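Local coordinates for CBS domain containing membrane protein (Sphaerobacter thermophilus, PDB 4ESY) that probably senses a small regulatory ligand, perhaps an adenine nucleotide, through the C-terminal pair of CBS domains of a larger membrane protein, at residues B[43-48]-B[75-80]. Numbering follows the deposited sequence.
Sequences TMLEHQ and IPFWIY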
loop_
_atom_site.group_PDB
_atom_site.type_symbol
_atom_site.label_atom_id
_atom_site.label_comp_id
_atom_site.label_asym_id
_atom_site.label_seq_id
_atom_site.Cartn_x
_atom_site.Cartn_y
_atom_site.Cartn_z
ATOM N N THR B 43 0.824 -5.111 17.401
ATOM C CA THR B 43 -0.415 -4.393 17.128
ATOM C C THR B 43 -0.706 -4.319 15.637
ATOM O O THR B 43 -1.805 -4.667 15.195
ATOM C CB THR B 43 -0.351 -2.966 17.702
ATOM O OG1 THR B 43 -0.124 -3.056 19.105
ATOM C CG2 THR B 43 -1.647 -2.223 17.454
HETATM N N MSE B 44 0.288 -3.924 14.861
HETATM C CA MSE B 44 0.111 -3.726 13.403
HETATM C C MSE B 44 -0.194 -5.028 12.678
HETATM O O MSE B 44 -1.034 -5.075 11.771
HETATM C CB MSE B 44 1.369 -3.108 12.771
HETATM C CG MSE B 44 1.616 -1.601 13.095
HETATM SE SE MSE B 44 3.366 -1.150 12.257
HETATM C CE MSE B 44 3.167 0.760 12.268
ATOM N N LEU B 45 0.524 -6.076 13.064
ATOM C CA LEU B 45 0.278 -7.393 12.513
ATOM C C LEU B 45 -1.070 -7.986 12.974
ATOM O O LEU B 45 -1.755 -8.615 12.181
ATOM C CB LEU B 45 1.438 -8.353 12.832
ATOM C CG LEU B 45 2.768 -8.103 12.113
ATOM C CD1 LEU B 45 3.787 -9.070 12.670
ATOM C CD2 LEU B 45 2.621 -8.294 10.589
ATOM N N GLU B 46 -1.448 -7.804 14.241
ATOM C CA GLU B 46 -2.771 -8.289 14.704
ATOM C C GLU B 46 -3.880 -7.657 13.876
ATOM O O GLU B 46 -4.830 -8.313 13.505
ATOM C CB GLU B 46 -3.052 -7.953 16.181
ATOM C CG GLU B 46 -2.168 -8.638 17.213
ATOM C CD GLU B 46 -2.871 -9.730 17.993
ATOM O OE1 GLU B 46 -2.159 -10.486 18.696
ATOM O OE2 GLU B 46 -4.121 -9.838 17.908
ATOM N N HIS B 47 -3.744 -6.369 13.590
ATOM C CA HIS B 47 -4.780 -5.637 12.865
ATOM C C HIS B 47 -4.596 -5.513 11.348
ATOM O O HIS B 47 -5.411 -4.872 10.668
ATOM C CB HIS B 47 -4.967 -4.257 13.517
ATOM C CG HIS B 47 -5.433 -4.345 14.933
ATOM N ND1 HIS B 47 -4.611 -4.099 16.011
ATOM C CD2 HIS B 47 -6.632 -4.693 15.452
ATOM C CE1 HIS B 47 -5.288 -4.284 17.131
ATOM N NE2 HIS B 47 -6.519 -4.641 16.818
ATOM N N GLN B 48 -3.525 -6.115 10.836
ATOM C CA GLN B 48 -3.181 -6.073 9.409
ATOM C C GLN B 48 -3.072 -4.653 8.840
ATOM O O GLN B 48 -3.638 -4.349 7.802
ATOM C CB GLN B 48 -4.154 -6.907 8.567
ATOM C CG GLN B 48 -4.201 -8.371 8.957
ATOM C CD GLN B 48 -5.110 -9.157 8.056
ATOM O OE1 GLN B 48 -4.775 -9.415 6.902
ATOM N NE2 GLN B 48 -6.277 -9.539 8.570
ATOM N N ILE B 75 16.172 -1.946 12.398
ATOM C CA ILE B 75 15.451 -3.209 12.513
ATOM C C ILE B 75 14.577 -3.364 11.265
ATOM O O ILE B 75 13.792 -2.470 10.932
ATOM C CB ILE B 75 14.468 -3.185 13.719
ATOM C CG1 ILE B 75 15.199 -2.906 15.031
ATOM C CG2 ILE B 75 13.682 -4.474 13.823
ATOM C CD1 ILE B 75 14.215 -2.519 16.164
ATOM N N PRO B 76 14.692 -4.511 10.581
ATOM C CA PRO B 76 13.809 -4.732 9.443
ATOM C C PRO B 76 12.457 -5.238 9.996
ATOM O O PRO B 76 12.394 -6.252 10.700
ATOM C CB PRO B 76 14.531 -5.844 8.660
ATOM C CG PRO B 76 15.221 -6.657 9.739
ATOM C CD PRO B 76 15.488 -5.710 10.916
ATOM N N PHE B 77 11.378 -4.545 9.676
ATOM C CA PHE B 77 10.060 -4.964 10.184
ATOM C C PHE B 77 9.772 -6.452 9.889
ATOM O O PHE B 77 9.075 -7.134 10.649
ATOM C CB PHE B 77 8.968 -4.060 9.623
ATOM C CG PHE B 77 7.578 -4.413 10.100
ATOM C CD1 PHE B 77 7.022 -3.770 11.210
ATOM C CD2 PHE B 77 6.845 -5.382 9.462
ATOM C CE1 PHE B 77 5.724 -4.095 11.654
ATOM C CE2 PHE B 77 5.536 -5.720 9.912
ATOM C CZ PHE B 77 4.996 -5.070 11.009
ATOM N N TRP B 78 10.361 -6.978 8.821
ATOM C CA TRP B 78 10.043 -8.357 8.407
ATOM C C TRP B 78 10.418 -9.387 9.465
ATOM O O TRP B 78 9.860 -10.477 9.489
ATOM C CB TRP B 78 10.738 -8.723 7.071
ATOM C CG TRP B 78 9.882 -9.619 6.229
ATOM C CD1 TRP B 78 8.533 -9.497 6.020
ATOM C CD2 TRP B 78 10.291 -10.820 5.549
ATOM N NE1 TRP B 78 8.091 -10.527 5.209
ATOM C CE2 TRP B 78 9.150 -11.349 4.909
ATOM C CE3 TRP B 78 11.516 -11.484 5.403
ATOM C CZ2 TRP B 78 9.189 -12.532 4.143
ATOM C CZ3 TRP B 78 11.565 -12.649 4.633
ATOM C CH2 TRP B 78 10.407 -13.156 4.005
ATOM N N ILE B 79 11.359 -9.032 10.340
ATOM C CA ILE B 79 11.745 -9.921 11.414
ATOM C C ILE B 79 10.546 -10.366 12.273
ATOM O O ILE B 79 10.518 -11.497 12.792
ATOM C CB ILE B 79 12.845 -9.303 12.284
ATOM C CG1 ILE B 79 13.502 -10.392 13.070
ATOM C CG2 ILE B 79 12.303 -8.195 13.245
ATOM C CD1 ILE B 79 14.747 -9.939 13.708
ATOM N N TYR B 80 9.542 -9.501 12.386
ATOM C CA TYR B 80 8.335 -9.837 13.165
ATOM C C TYR B 80 7.351 -10.722 12.386
ATOM O O TYR B 80 6.461 -11.338 12.976
ATOM C CB TYR B 80 7.634 -8.555 13.698
ATOM C CG TYR B 80 8.526 -7.782 14.653
ATOM C CD1 TYR B 80 8.704 -8.215 15.969
ATOM C CD2 TYR B 80 9.187 -6.624 14.249
ATOM C CE1 TYR B 80 9.535 -7.538 16.833
ATOM C CE2 TYR B 80 10.024 -5.937 15.116
ATOM C CZ TYR B 80 10.184 -6.390 16.397
ATOM O OH TYR B 80 11.017 -5.722 17.254
#
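M44 and L45, on the last turn of helix 37-46, receive the ring of F77 from the loop between strand 61-64 and helix 83-86. The first interaction is a Met-aromatic contact. M44 is selenomethionine, and its SE lies 3.8 Å from F77 CE1. M44 SE stands 4.9 Å from the centroid of the F77 ring and 58° off its normal, so it approaches obliquely. Past CG the M44 chain runs straight (chi2 176°), which carries the selenium out to the ring.

The other contacts of F77 are apolar. L45 and F77 meet head-on. L45 CG is 3.9 Å from F77 CZ, and L45 CD2 is 3.9 Å from F77 CE2. F77 holds CG anti to its backbone N (chi1 -180°), which aims the far end of the ring at the helix. F70 meets this ring edge-to-face, and A41 and E67 also touch the F77 side chain.

The other L45 methyl, CD1, packs against Y80. L45 CD1 is 4.0 Å from Y80 CB and 3.5 Å from the carbonyl oxygen Y80 O. The Y80 ring turns off from 43-48, and Y80 also touches A41.

No hydrogen bond joins the segments. Within 43-48, T43 O accepts from H47 N and H47 ND1, on opposite faces of its carbonyl plane. In 75-80 the backbone bonds I79 N to P76 O and Y80 N to F77 O hold the turn. The helix ends in a Schellman motif at Q48. The loop 75-80 is thus joined to the end of helix 37-46 by dispersion and hydrophobic burial, without directional polar bonds.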